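Local coordinates for protein 7,8-dihydro-6-hydroxymethylpterin pyrophosphokinase-dihydropteroate synthase (Plasmodium falciparum, PDB 6JWY) that probably makes 7,8-dihydropteroate for folate synthesis in two steps, first pyrophosphorylating 6-hydroxymethyl-7,8-dihydropterin with ATP and then joining the product to 4-aminobenzoate, at residues 480-485 / 500-505; 524-529 / 570-575; 602-607 / 680-685. The protein carries 1 engineered substitution. All blocks are in the same frame, centred on the assembly; numbering follows the deposited sequence.

Interaction 1: residues 480-485 / 500-505; sequences SIDTIN and ILNDIS. With CKL (4-[(2-azanyl-4-oxidanylidene-7,8-dihydro-3~{H}-pteridin-6-yl)methylamino]-~{N}-(5,6-dimethoxypyrimidin-4-yl)benzenesulfonamide), chain C.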
loop_
_atom_site.group_PDB
_atom_site.type_symbol
_atom_site.label_atom_id
_atom_site.label_comp_id
_atom_site.label_asym_id
_atom_site.label_seq_id
_atom_site.Cartn_x
_atom_site.Cartn_y
_atom_site.Cartn_z
ATOM N N SER A 480 6.030 -14.895 -24.452
ATOM C CA SER A 480 5.180 -15.959 -23.977
ATOM C C SER A 480 4.107 -16.223 -25.026
ATOM O O SER A 480 3.603 -15.290 -25.656
ATOM C CB SER A 480 4.653 -15.660 -22.586
ATOM O OG SER A 480 3.289 -15.244 -22.567
ATOM N N ILE A 481 3.802 -17.506 -25.215
ATOM C CA ILE A 481 2.714 -17.906 -26.087
ATOM C C ILE A 481 1.542 -18.436 -25.258
ATOM O O ILE A 481 1.679 -19.378 -24.478
ATOM C CB ILE A 481 3.182 -18.884 -27.190
ATOM C CG1 ILE A 481 2.030 -19.200 -28.158
ATOM C CG2 ILE A 481 3.843 -20.124 -26.598
ATOM C CD1 ILE A 481 2.408 -19.994 -29.350
ATOM N N ASP A 482 0.378 -17.801 -25.457
ATOM C CA ASP A 482 -0.851 -18.127 -24.761
ATOM C C ASP A 482 -1.501 -19.277 -25.523
ATOM O O ASP A 482 -2.280 -19.031 -26.446
ATOM C CB ASP A 482 -1.779 -16.918 -24.773
ATOM C CG ASP A 482 -3.006 -17.049 -23.894
ATOM O OD1 ASP A 482 -3.467 -18.194 -23.664
ATOM O OD2 ASP A 482 -3.515 -16.000 -23.457
ATOM N N THR A 483 -1.195 -20.518 -25.127
ATOM C CA THR A 483 -1.691 -21.684 -25.833
ATOM C C THR A 483 -1.909 -22.842 -24.864
ATOM O O THR A 483 -1.201 -22.924 -23.862
ATOM C CB THR A 483 -0.720 -22.097 -26.940
ATOM O OG1 THR A 483 -1.456 -23.091 -27.637
ATOM C CG2 THR A 483 0.573 -22.724 -26.466
ATOM N N ILE A 484 -2.862 -23.739 -25.187
ATOM C CA ILE A 484 -3.015 -25.005 -24.464
ATOM C C ILE A 484 -2.664 -26.182 -25.376
ATOM O O ILE A 484 -2.856 -27.333 -24.985
ATOM C CB ILE A 484 -4.422 -25.205 -23.874
ATOM C CG1 ILE A 484 -5.490 -25.333 -24.965
ATOM C CG2 ILE A 484 -4.756 -24.132 -22.873
ATOM C CD1 ILE A 484 -6.875 -25.664 -24.438
ATOM N N ASN A 485 -2.114 -25.870 -26.561
ATOM C CA ASN A 485 -2.013 -26.791 -27.681
ATOM C C ASN A 485 -0.550 -27.174 -27.886
ATOM O O ASN A 485 0.256 -26.399 -28.406
ATOM C CB ASN A 485 -2.732 -26.238 -28.919
ATOM C CG ASN A 485 -2.444 -26.998 -30.200
ATOM O OD1 ASN A 485 -1.445 -27.713 -30.290
ATOM N ND2 ASN A 485 -3.296 -26.852 -31.213
ATOM N N ILE A 500 8.190 -18.676 -22.822
ATOM C CA ILE A 500 7.256 -19.038 -21.766
ATOM C C ILE A 500 5.991 -19.635 -22.371
ATOM O O ILE A 500 5.442 -19.094 -23.338
ATOM C CB ILE A 500 6.903 -17.811 -20.903
ATOM C CG1 ILE A 500 8.120 -17.272 -20.131
ATOM C CG2 ILE A 500 5.699 -18.090 -19.992
ATOM C CD1 ILE A 500 7.843 -15.998 -19.342
ATOM N N LEU A 501 5.500 -20.710 -21.741
ATOM C CA LEU A 501 4.169 -21.213 -22.038
ATOM C C LEU A 501 3.185 -20.565 -21.072
ATOM O O LEU A 501 3.347 -20.679 -19.858
ATOM C CB LEU A 501 4.192 -22.739 -21.856
ATOM C CG LEU A 501 2.821 -23.418 -21.821
ATOM C CD1 LEU A 501 2.111 -23.266 -23.166
ATOM C CD2 LEU A 501 2.942 -24.883 -21.398
ATOM N N ASN A 502 2.169 -19.896 -21.617
ATOM C CA ASN A 502 1.043 -19.374 -20.842
ATOM C C ASN A 502 -0.127 -20.320 -21.102
ATOM O O ASN A 502 -0.797 -20.221 -22.138
ATOM C CB ASN A 502 0.734 -17.921 -21.232
ATOM C CG ASN A 502 -0.513 -17.340 -20.605
ATOM O OD1 ASN A 502 -1.022 -17.868 -19.625
ATOM N ND2 ASN A 502 -1.030 -16.253 -21.153
ATOM N N ASP A 503 -0.290 -21.307 -20.212
ATOM C CA ASP A 503 -1.250 -22.388 -20.400
ATOM C C ASP A 503 -2.455 -22.098 -19.514
ATOM O O ASP A 503 -2.418 -22.309 -18.314
ATOM C CB ASP A 503 -0.609 -23.750 -20.130
ATOM C CG ASP A 503 -1.501 -24.961 -20.438
ATOM O OD1 ASP A 503 -2.712 -24.924 -20.081
ATOM O OD2 ASP A 503 -0.967 -25.975 -21.004
ATOM N N ILE A 504 -3.536 -21.598 -20.098
ATOM C CA ILE A 504 -4.648 -21.184 -19.262
ATOM C C ILE A 504 -5.423 -22.375 -18.690
ATOM O O ILE A 504 -6.402 -22.174 -17.974
ATOM C CB ILE A 504 -5.579 -20.253 -20.057
ATOM C CG1 ILE A 504 -6.181 -20.986 -21.260
ATOM C CG2 ILE A 504 -4.834 -18.973 -20.446
ATOM C CD1 ILE A 504 -7.545 -20.499 -21.619
ATOM N N SER A 505 -5.021 -23.614 -18.994
ATOM C CA SER A 505 -5.681 -24.751 -18.372
ATOM C C SER A 505 -4.795 -25.314 -17.254
ATOM O O SER A 505 -5.098 -26.352 -16.638
ATOM C CB SER A 505 -6.028 -25.794 -19.389
ATOM O OG SER A 505 -4.919 -26.647 -19.625
HETATM C C2 CKL C . -3.489 -15.573 -18.514
HETATM C C4 CKL C . -5.411 -14.277 -18.045
HETATM C C5 CKL C . -5.837 -14.313 -19.450
HETATM C C6 CKL C . -4.931 -15.078 -20.326
HETATM O O24 CKL C . -14.868 -11.526 -18.380
HETATM S S21 CKL C . -14.454 -11.078 -19.693
HETATM O O23 CKL C . -14.304 -9.662 -19.596
HETATM N N22 CKL C . -15.486 -11.309 -20.927
HETATM C C25 CKL C . -16.617 -12.058 -20.895
HETATM C C30 CKL C . -17.422 -12.100 -22.027
HETATM O O31 CKL C . -17.080 -11.402 -23.161
HETATM C C32 CKL C . -16.392 -12.050 -24.236
HETATM C C29 CKL C . -18.589 -12.845 -21.986
HETATM O O33 CKL C . -19.411 -12.901 -23.090
HETATM C C34 CKL C . -20.844 -12.860 -22.973
HETATM N N28 CKL C . -18.899 -13.522 -20.850
HETATM C C27 CKL C . -18.105 -13.472 -19.764
HETATM N N26 CKL C . -16.979 -12.746 -19.777
HETATM C C18 CKL C . -13.145 -11.882 -20.171
HETATM C C17 CKL C . -12.367 -11.334 -21.192
HETATM C C16 CKL C . -11.239 -12.020 -21.625
HETATM C C19 CKL C . -12.809 -13.126 -19.610
HETATM C C20 CKL C . -11.673 -13.807 -20.051
HETATM C C15 CKL C . -10.871 -13.239 -21.049
HETATM N N14 CKL C . -9.737 -13.897 -21.474
HETATM C C13 CKL C . -8.506 -13.310 -22.024
HETATM C C8 CKL C . -7.294 -13.869 -21.288
HETATM C C9 CKL C . -6.404 -14.623 -22.202
HETATM N N10 CKL C . -5.236 -15.196 -21.613
HETATM N N1 CKL C . -3.787 -15.663 -19.838
HETATM N N7 CKL C . -6.982 -13.721 -19.942
HETATM O O12 CKL C . -6.096 -13.649 -17.207
HETATM N N3 CKL C . -4.284 -14.914 -17.659
HETATM N N11 CKL C . -2.397 -16.192 -18.029
HETATM O O HOH W 1 -3.415 -20.824 -23.026
HETATM O O HOH W 2 -2.464 -28.209 -22.086
#
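Ile500 opens the pairing beside Ser480: its carbonyl oxygen takes the backbone N-H of Ile481, with Ile481 N 3.0 Å from Ile500 O, while the CB atoms of Ile500 and Ser480 lie against each other. Leu501 turns to the face shared with Ile481, where the two side chains meet helix 486-494. Its CD1 reaches across to Thr483 CG2, the two side chains crossing at about a right angle. Asn502 is held through both its backbone N-H and its carbonyl oxygen, giving N to Ile481 O and receiving Thr483 N at its O. Its side chain lies alongside that of Asp482, carboxylate and amide planes 39° apart, and both run out to the pterin of the bound pterin-sulfonamide adduct CKL. CG of Asn502 is anti to the backbone N (chi1 173°), which sends the amide toward the ring: OD1 receives CKL N11 at 2.7 Å, and ND2 donates to CKL N1 at 3.1 Å. Asp482 OD2 takes CKL N10 at 2.6 Å, with an N-H...O angle of 158°. Asp430 accepts a further bond from Asn502 ND2, so both polar ends of that amide are engaged and its flip is fixed. Asp503 turns its carboxylate forward along the chain: OD1 takes both the N-H and the hydroxyl of Ser505, the first making an Asx turn. Ile504 brings CG2 to 3.5 Å from CKL N1, and its CG1 packs on Ile484 CG2. One water joins the strand ends to the following loop, donating to Asp482 OD1 and Asn502 O and accepting from Ile504 N. Strand 478-482, helix 486-494 and strand 500-503 form a parallel beta-alpha-beta unit of the TIM barrel, and the carboxyl ends of its strands carry the pterin pocket, as in other dihydropteroate synthases.

Interaction 2: residues 524-529 / 570-575; sequences YSVVLM and YRILFD. With CKL (4-[(2-azanyl-4-oxidanylidene-7,8-dihydro-3~{H}-pteridin-6-yl)methylamino]-~{N}-(5,6-dimethoxypyrimidin-4-yl)benzenesulfonamide), chain C.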
loop_
_atom_site.group_PDB
_atom_site.type_symbol
_atom_site.label_atom_id
_atom_site.label_comp_id
_atom_site.label_asym_id
_atom_site.label_seq_id
_atom_site.Cartn_x
_atom_site.Cartn_y
_atom_site.Cartn_z
ATOM N N TYR A 524 12.033 -24.236 -19.790
ATOM C CA TYR A 524 11.145 -23.130 -20.115
ATOM C C TYR A 524 10.238 -22.852 -18.918
ATOM O O TYR A 524 9.844 -23.775 -18.220
ATOM C CB TYR A 524 10.341 -23.485 -21.369
ATOM C CG TYR A 524 11.161 -23.618 -22.624
ATOM C CD1 TYR A 524 11.512 -22.491 -23.359
ATOM C CD2 TYR A 524 11.579 -24.858 -23.097
ATOM C CE1 TYR A 524 12.256 -22.591 -24.525
ATOM C CE2 TYR A 524 12.327 -24.973 -24.262
ATOM C CZ TYR A 524 12.672 -23.834 -24.981
ATOM O OH TYR A 524 13.411 -23.902 -26.142
ATOM N N SER A 525 9.893 -21.588 -18.693
ATOM C CA SER A 525 8.968 -21.185 -17.636
ATOM C C SER A 525 7.535 -21.271 -18.158
ATOM O O SER A 525 7.306 -21.255 -19.377
ATOM C CB SER A 525 9.234 -19.773 -17.162
ATOM O OG SER A 525 10.560 -19.622 -16.695
ATOM N N VAL A 526 6.581 -21.250 -17.212
ATOM C CA VAL A 526 5.201 -21.553 -17.498
ATOM C C VAL A 526 4.338 -20.763 -16.523
ATOM O O VAL A 526 4.659 -20.709 -15.331
ATOM C CB VAL A 526 5.016 -23.072 -17.300
ATOM C CG1 VAL A 526 5.468 -23.526 -15.913
ATOM C CG2 VAL A 526 3.615 -23.572 -17.650
ATOM N N VAL A 527 3.232 -20.203 -17.035
ATOM C CA VAL A 527 2.155 -19.601 -16.265
ATOM C C VAL A 527 1.032 -20.626 -16.118
ATOM O O VAL A 527 0.510 -21.080 -17.118
ATOM C CB VAL A 527 1.600 -18.368 -17.003
ATOM C CG1 VAL A 527 0.486 -17.681 -16.232
ATOM C CG2 VAL A 527 2.698 -17.390 -17.301
ATOM N N LEU A 528 0.623 -20.941 -14.883
ATOM C CA LEU A 528 -0.476 -21.865 -14.641
ATOM C C LEU A 528 -1.658 -21.029 -14.189
ATOM O O LEU A 528 -1.584 -20.392 -13.160
ATOM C CB LEU A 528 -0.085 -22.781 -13.475
ATOM C CG LEU A 528 1.084 -23.742 -13.694
ATOM C CD1 LEU A 528 1.351 -24.570 -12.425
ATOM C CD2 LEU A 528 0.860 -24.647 -14.920
ATOM N N MET A 529 -2.758 -21.049 -14.927
ATOM C CA MET A 529 -3.894 -20.201 -14.583
ATOM C C MET A 529 -5.075 -21.067 -14.133
ATOM O O MET A 529 -5.248 -22.178 -14.615
ATOM C CB MET A 529 -4.312 -19.360 -15.800
ATOM C CG MET A 529 -5.292 -18.270 -15.454
ATOM S SD MET A 529 -6.188 -17.682 -16.896
ATOM C CE MET A 529 -7.438 -18.957 -17.133
ATOM N N TYR A 570 10.958 -22.572 -9.539
ATOM C CA TYR A 570 11.145 -21.126 -9.647
ATOM C C TYR A 570 10.823 -20.629 -11.060
ATOM O O TYR A 570 10.978 -19.433 -11.342
ATOM C CB TYR A 570 12.567 -20.723 -9.239
ATOM C CG TYR A 570 13.636 -21.511 -9.953
ATOM C CD1 TYR A 570 14.020 -21.154 -11.223
ATOM C CD2 TYR A 570 14.211 -22.646 -9.392
ATOM C CE1 TYR A 570 14.999 -21.844 -11.907
ATOM C CE2 TYR A 570 15.174 -23.370 -10.073
ATOM C CZ TYR A 570 15.570 -22.958 -11.338
ATOM O OH TYR A 570 16.502 -23.627 -12.087
ATOM N N ARG A 571 10.371 -21.555 -11.935
ATOM C CA ARG A 571 9.971 -21.215 -13.288
ATOM C C ARG A 571 8.458 -21.246 -13.464
ATOM O O ARG A 571 7.974 -21.154 -14.598
ATOM C CB ARG A 571 10.662 -22.136 -14.296
ATOM C CG ARG A 571 12.097 -21.710 -14.572
ATOM C CD ARG A 571 12.674 -22.516 -15.720
ATOM N NE ARG A 571 14.038 -22.137 -16.069
ATOM C CZ ARG A 571 14.330 -21.149 -16.902
ATOM N NH1 ARG A 571 13.365 -20.431 -17.448
ATOM N NH2 ARG A 571 15.587 -20.861 -17.157
ATOM N N ILE A 572 7.716 -21.356 -12.354
ATOM C CA ILE A 572 6.282 -21.550 -12.435
ATOM C C ILE A 572 5.584 -20.319 -11.895
ATOM O O ILE A 572 5.811 -19.945 -10.760
ATOM C CB ILE A 572 5.880 -22.826 -11.667
ATOM C CG1 ILE A 572 6.429 -24.060 -12.375
ATOM C CG2 ILE A 572 4.378 -22.914 -11.487
ATOM C CD1 ILE A 572 6.379 -25.291 -11.529
ATOM N N LEU A 573 4.675 -19.748 -12.670
ATOM C CA LEU A 573 3.951 -18.551 -12.252
ATOM C C LEU A 573 2.486 -18.901 -12.042
ATOM O O LEU A 573 1.932 -19.729 -12.787
ATOM C CB LEU A 573 4.131 -17.470 -13.321
ATOM C CG LEU A 573 5.592 -17.267 -13.737
ATOM C CD1 LEU A 573 5.734 -16.909 -15.203
ATOM C CD2 LEU A 573 6.288 -16.237 -12.859
ATOM N N PHE A 574 1.900 -18.295 -11.000
ATOM C CA PHE A 574 0.526 -18.522 -10.573
ATOM C C PHE A 574 -0.354 -17.418 -11.160
ATOM O O PHE A 574 0.013 -16.229 -11.145
ATOM C CB PHE A 574 0.390 -18.393 -9.051
ATOM C CG PHE A 574 0.975 -19.494 -8.207
ATOM C CD1 PHE A 574 2.353 -19.748 -8.192
ATOM C CD2 PHE A 574 0.163 -20.242 -7.367
ATOM C CE1 PHE A 574 2.899 -20.763 -7.408
ATOM C CE2 PHE A 574 0.690 -21.269 -6.603
ATOM C CZ PHE A 574 2.050 -21.530 -6.623
ATOM N N ASP A 575 -1.553 -17.816 -11.603
ATOM C CA ASP A 575 -2.521 -16.866 -12.112
ATOM C C ASP A 575 -3.901 -17.351 -11.690
ATOM O O ASP A 575 -4.309 -18.454 -12.029
ATOM C CB ASP A 575 -2.319 -16.632 -13.615
ATOM C CG ASP A 575 -3.267 -15.608 -14.242
ATOM O OD1 ASP A 575 -4.200 -15.124 -13.524
ATOM O OD2 ASP A 575 -3.103 -15.329 -15.477
HETATM C C2 CKL C . -3.489 -15.573 -18.514
HETATM C C4 CKL C . -5.411 -14.277 -18.045
HETATM C C5 CKL C . -5.837 -14.313 -19.450
HETATM C C6 CKL C . -4.931 -15.078 -20.326
HETATM O O24 CKL C . -14.868 -11.526 -18.380
HETATM S S21 CKL C . -14.454 -11.078 -19.693
HETATM O O23 CKL C . -14.304 -9.662 -19.596
HETATM N N22 CKL C . -15.486 -11.309 -20.927
HETATM C C25 CKL C . -16.617 -12.058 -20.895
HETATM C C30 CKL C . -17.422 -12.100 -22.027
HETATM O O31 CKL C . -17.080 -11.402 -23.161
HETATM C C32 CKL C . -16.392 -12.050 -24.236
HETATM C C29 CKL C . -18.589 -12.845 -21.986
HETATM O O33 CKL C . -19.411 -12.901 -23.090
HETATM C C34 CKL C . -20.844 -12.860 -22.973
HETATM N N28 CKL C . -18.899 -13.522 -20.850
HETATM C C27 CKL C . -18.105 -13.472 -19.764
HETATM N N26 CKL C . -16.979 -12.746 -19.777
HETATM C C18 CKL C . -13.145 -11.882 -20.171
HETATM C C17 CKL C . -12.367 -11.334 -21.192
HETATM C C16 CKL C . -11.239 -12.020 -21.625
HETATM C C19 CKL C . -12.809 -13.126 -19.610
HETATM C C20 CKL C . -11.673 -13.807 -20.051
HETATM C C15 CKL C . -10.871 -13.239 -21.049
HETATM N N14 CKL C . -9.737 -13.897 -21.474
HETATM C C13 CKL C . -8.506 -13.310 -22.024
HETATM C C8 CKL C . -7.294 -13.869 -21.288
HETATM C C9 CKL C . -6.404 -14.623 -22.202
HETATM N N10 CKL C . -5.236 -15.196 -21.613
HETATM N N1 CKL C . -3.787 -15.663 -19.838
HETATM N N7 CKL C . -6.982 -13.721 -19.942
HETATM O O12 CKL C . -6.096 -13.649 -17.207
HETATM N N3 CKL C . -4.284 -14.914 -17.659
HETATM N N11 CKL C . -2.397 -16.192 -18.029
#
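Arg571 lies along Ser525 where two neighbouring parallel strands of the TIM barrel, 525-529 and 572-575, begin their pairing. From Arg571 CB, 3.5 Å from Ser525 OG, the side chain runs out extended. CG and CD pass the same hydroxyl, CD also coming near Tyr524 O, and Arg571 NH1 donates to Ser525 OG at 3.0 Å, the oxygen tilted 20° from the guanidinium plane. The rest of the guanidinium is held from outside: NE forms a salt bridge with Glu35 and NH2 bonds Lys379 O, while Ser525 OG also bonds Val377 O. Beyond it the backbones alternate, Val526 N to Arg571 O, Leu573 N to Val526 O and Leu528 N to Leu573 O. On the face toward helix 547-564, Val526 CG1 lies beside Ile572 CG1, and Leu528 CD1 meets Ile572 CG2. On the other face Val527 CG2 touches Leu573 CD1. Toward the carboxyl ends, Met529 and Asp575 run side by side to the pterin-sulfonamide adduct CKL, with Met529 CG against Asp575 CG. Met529 SD comes to 3.4 Å from CKL N3, and Asp575 OD2 accepts both CKL N11 at 2.8 Å and CKL N3 at 2.5 Å.

Interaction 3: residues 602-607 / 680-685; sequences LFIGYS and KKVDLI. With CKL (4-[(2-azanyl-4-oxidanylidene-7,8-dihydro-3~{H}-pteridin-6-yl)methylamino]-~{N}-(5,6-dimethoxypyrimidin-4-yl)benzenesulfonamide), chain C.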
loop_
_atom_site.group_PDB
_atom_site.type_symbol
_atom_site.label_atom_id
_atom_site.label_comp_id
_atom_site.label_asym_id
_atom_site.label_seq_id
_atom_site.Cartn_x
_atom_site.Cartn_y
_atom_site.Cartn_z
ATOM N N LEU A 602 3.556 -14.151 -9.111
ATOM C CA LEU A 602 2.148 -13.927 -9.420
ATOM C C LEU A 602 1.999 -13.202 -10.758
ATOM O O LEU A 602 2.665 -12.198 -11.034
ATOM C CB LEU A 602 1.454 -13.175 -8.276
ATOM C CG LEU A 602 -0.028 -12.811 -8.459
ATOM C CD1 LEU A 602 -0.954 -14.036 -8.595
ATOM C CD2 LEU A 602 -0.537 -11.928 -7.310
ATOM N N PHE A 603 1.129 -13.760 -11.606
ATOM C CA PHE A 603 0.828 -13.223 -12.920
ATOM C C PHE A 603 -0.675 -12.941 -12.901
ATOM O O PHE A 603 -1.441 -13.806 -12.481
ATOM C CB PHE A 603 1.267 -14.281 -13.938
ATOM C CG PHE A 603 1.076 -13.974 -15.398
ATOM C CD1 PHE A 603 -0.189 -13.932 -15.966
ATOM C CD2 PHE A 603 2.176 -13.799 -16.230
ATOM C CE1 PHE A 603 -0.354 -13.702 -17.329
ATOM C CE2 PHE A 603 2.009 -13.560 -17.591
ATOM C CZ PHE A 603 0.742 -13.492 -18.141
ATOM N N ILE A 604 -1.118 -11.729 -13.256
ATOM C CA ILE A 604 -2.563 -11.544 -13.378
ATOM C C ILE A 604 -2.892 -10.877 -14.709
ATOM O O ILE A 604 -2.081 -10.159 -15.288
ATOM C CB ILE A 604 -3.217 -10.796 -12.189
ATOM C CG1 ILE A 604 -2.859 -9.311 -12.165
ATOM C CG2 ILE A 604 -2.907 -11.437 -10.844
ATOM C CD1 ILE A 604 -3.482 -8.570 -11.013
ATOM N N GLY A 605 -4.111 -11.122 -15.183
ATOM C CA GLY A 605 -4.619 -10.415 -16.340
ATOM C C GLY A 605 -6.029 -9.905 -16.071
ATOM O O GLY A 605 -6.975 -10.681 -16.037
ATOM N N TYR A 606 -6.146 -8.592 -15.883
ATOM C CA TYR A 606 -7.416 -7.977 -15.549
ATOM C C TYR A 606 -7.879 -7.181 -16.753
ATOM O O TYR A 606 -9.028 -6.737 -16.801
ATOM C CB TYR A 606 -7.249 -7.016 -14.370
ATOM C CG TYR A 606 -6.123 -6.018 -14.524
ATOM C CD1 TYR A 606 -6.275 -4.891 -15.335
ATOM C CD2 TYR A 606 -4.920 -6.175 -13.831
ATOM C CE1 TYR A 606 -5.256 -3.964 -15.472
ATOM C CE2 TYR A 606 -3.891 -5.248 -13.959
ATOM C CZ TYR A 606 -4.067 -4.138 -14.780
ATOM O OH TYR A 606 -3.075 -3.211 -14.938
ATOM N N SER A 607 -6.964 -7.008 -17.716
ATOM C CA SER A 607 -7.088 -5.903 -18.648
ATOM C C SER A 607 -8.358 -6.034 -19.485
ATOM O O SER A 607 -8.500 -6.954 -20.285
ATOM C CB SER A 607 -5.858 -5.805 -19.495
ATOM O OG SER A 607 -6.012 -4.807 -20.488
ATOM N N LYS A 680 0.773 -4.141 -4.221
ATOM C CA LYS A 680 0.731 -5.495 -3.708
ATOM C C LYS A 680 1.924 -6.277 -4.245
ATOM O O LYS A 680 2.115 -7.431 -3.884
ATOM C CB LYS A 680 -0.624 -6.146 -3.985
ATOM C CG LYS A 680 -1.761 -5.567 -3.155
ATOM C CD LYS A 680 -1.701 -6.065 -1.747
ATOM C CE LYS A 680 -2.846 -5.563 -0.896
ATOM N NZ LYS A 680 -2.761 -6.143 0.470
ATOM N N LYS A 681 2.705 -5.640 -5.122
ATOM C CA LYS A 681 3.965 -6.195 -5.582
ATOM C C LYS A 681 3.742 -7.417 -6.472
ATOM O O LYS A 681 4.571 -8.320 -6.468
ATOM C CB LYS A 681 4.866 -6.552 -4.395
ATOM C CG LYS A 681 5.492 -5.352 -3.710
ATOM C CD LYS A 681 6.107 -5.661 -2.377
ATOM C CE LYS A 681 6.639 -4.413 -1.700
ATOM N NZ LYS A 681 6.535 -4.541 -0.224
ATOM N N VAL A 682 2.659 -7.413 -7.252
ATOM C CA VAL A 682 2.374 -8.436 -8.243
ATOM C C VAL A 682 3.532 -8.510 -9.230
ATOM O O VAL A 682 3.914 -7.503 -9.812
ATOM C CB VAL A 682 1.054 -8.152 -8.987
ATOM C CG1 VAL A 682 0.760 -9.245 -10.007
ATOM C CG2 VAL A 682 -0.123 -8.009 -8.028
ATOM N N ASP A 683 4.026 -9.719 -9.499
ATOM C CA ASP A 683 5.175 -9.855 -10.381
ATOM C C ASP A 683 4.858 -9.460 -11.826
ATOM O O ASP A 683 5.616 -8.710 -12.418
ATOM C CB ASP A 683 5.916 -11.158 -10.106
ATOM C CG ASP A 683 6.027 -11.340 -8.601
ATOM O OD1 ASP A 683 7.008 -10.780 -7.991
ATOM O OD2 ASP A 683 5.102 -11.973 -8.022
ATOM N N LEU A 684 3.733 -9.900 -12.389
ATOM C CA LEU A 684 3.461 -9.676 -13.810
ATOM C C LEU A 684 1.994 -9.286 -13.978
ATOM O O LEU A 684 1.129 -9.971 -13.433
ATOM C CB LEU A 684 3.763 -10.969 -14.580
ATOM C CG LEU A 684 5.223 -11.439 -14.541
ATOM C CD1 LEU A 684 5.375 -12.651 -13.635
ATOM C CD2 LEU A 684 5.801 -11.734 -15.924
ATOM N N ILE A 685 1.720 -8.187 -14.689
ATOM C CA ILE A 685 0.348 -7.831 -15.048
ATOM C C ILE A 685 0.192 -7.881 -16.569
ATOM O O ILE A 685 0.993 -7.308 -17.319
ATOM C CB ILE A 685 -0.069 -6.450 -14.474
ATOM C CG1 ILE A 685 0.800 -5.282 -14.973
ATOM C CG2 ILE A 685 -0.187 -6.487 -12.943
ATOM C CD1 ILE A 685 0.386 -3.922 -14.444
HETATM C C2 CKL C . -3.489 -15.573 -18.514
HETATM C C4 CKL C . -5.411 -14.277 -18.045
HETATM C C5 CKL C . -5.837 -14.313 -19.450
HETATM C C6 CKL C . -4.931 -15.078 -20.326
HETATM O O24 CKL C . -14.868 -11.526 -18.380
HETATM S S21 CKL C . -14.454 -11.078 -19.693
HETATM O O23 CKL C . -14.304 -9.662 -19.596
HETATM N N22 CKL C . -15.486 -11.309 -20.927
HETATM C C25 CKL C . -16.617 -12.058 -20.895
HETATM C C30 CKL C . -17.422 -12.100 -22.027
HETATM O O31 CKL C . -17.080 -11.402 -23.161
HETATM C C32 CKL C . -16.392 -12.050 -24.236
HETATM C C29 CKL C . -18.589 -12.845 -21.986
HETATM O O33 CKL C . -19.411 -12.901 -23.090
HETATM C C34 CKL C . -20.844 -12.860 -22.973
HETATM N N28 CKL C . -18.899 -13.522 -20.850
HETATM C C27 CKL C . -18.105 -13.472 -19.764
HETATM N N26 CKL C . -16.979 -12.746 -19.777
HETATM C C18 CKL C . -13.145 -11.882 -20.171
HETATM C C17 CKL C . -12.367 -11.334 -21.192
HETATM C C16 CKL C . -11.239 -12.020 -21.625
HETATM C C19 CKL C . -12.809 -13.126 -19.610
HETATM C C20 CKL C . -11.673 -13.807 -20.051
HETATM C C15 CKL C . -10.871 -13.239 -21.049
HETATM N N14 CKL C . -9.737 -13.897 -21.474
HETATM C C13 CKL C . -8.506 -13.310 -22.024
HETATM C C8 CKL C . -7.294 -13.869 -21.288
HETATM C C9 CKL C . -6.404 -14.623 -22.202
HETATM N N10 CKL C . -5.236 -15.196 -21.613
HETATM N N1 CKL C . -3.787 -15.663 -19.838
HETATM N N7 CKL C . -6.982 -13.721 -19.942
HETATM O O12 CKL C . -6.096 -13.649 -17.207
HETATM N N3 CKL C . -4.284 -14.914 -17.659
HETATM N N11 CKL C . -2.397 -16.192 -18.029
#
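The carboxylate of Asp683 takes the backbone N-H of Leu602, with Leu602 N 2.9 Å from Asp683 OD2; the donor arrives on the anti side of that oxygen, 23° out of the carboxylate plane. The torsion that sets CG of Asp683 beside its own backbone N (chi1 -43°) swings the acid across to Leu602. OD2 also forms a salt bridge with Lys386, so one oxygen carries a backbone donor and a cation, which probably keeps the buried acid ionised. Two main-chain bonds follow, Leu684 N to Leu602 O and Ile604 N to Leu684 O, and they set strands 603-604 and 684-687 in parallel. Around them the side chains fill in. Leu602 and Val682 cross, Leu602 CG lying 4.0 Å from Val682 CG1. Phe603 presents CD2 to Leu684 CB at 3.6 Å, while the far side of its ring reaches the pterin-sulfonamide adduct CKL: Phe603 CE1 is 3.3 Å from CKL N11, approached obliquely. Ile604 CG1 meets Ile685 CG2, and that same methyl sits at the edge of the Tyr606 ring, near its plane. Ile604 CD1 lies at the ring edge too. The tip of Tyr606 then reaches Ile685, with Tyr606 OH 3.6 Å from Ile685 CD1. Helix 661-680 packs on Ile604, Tyr606 and Ile685, and its carboxyl end closes at Lys681 in a Schellman motif just before strand 684-687. The same helix lies in the connection between strands 603-604 and 684-687, in the closing part of a TIM barrel whose inward-facing Phe603 borders the pterin pocket.

Overall arrangement
All three contacts are neighbouring strand pairs of one TIM barrel, and each reaches the same ligand. Interactions 1 and 2 follow directly in the sheet, since strands 500-503 and 525-529 are neighbours: Leu501 O lies 2.9 Å from Val527 N, a probable hydrogen bond, and the contact centres are about 10 Å apart. Interactions 2 and 3, with centres about 12 Å apart, join where Phe574 O meets Phe603 N at 2.7 Å, a probable hydrogen bond. Interactions 1 and 3 do not touch, their nearest atoms being about 4 Å apart, yet the pterin bridges them. The amino nitrogen CKL N11 donates to both Asn502 and Asp575, tying interaction 1 to interaction 2, with Phe603 beside it; Lys609 and Arg610 add further bonds.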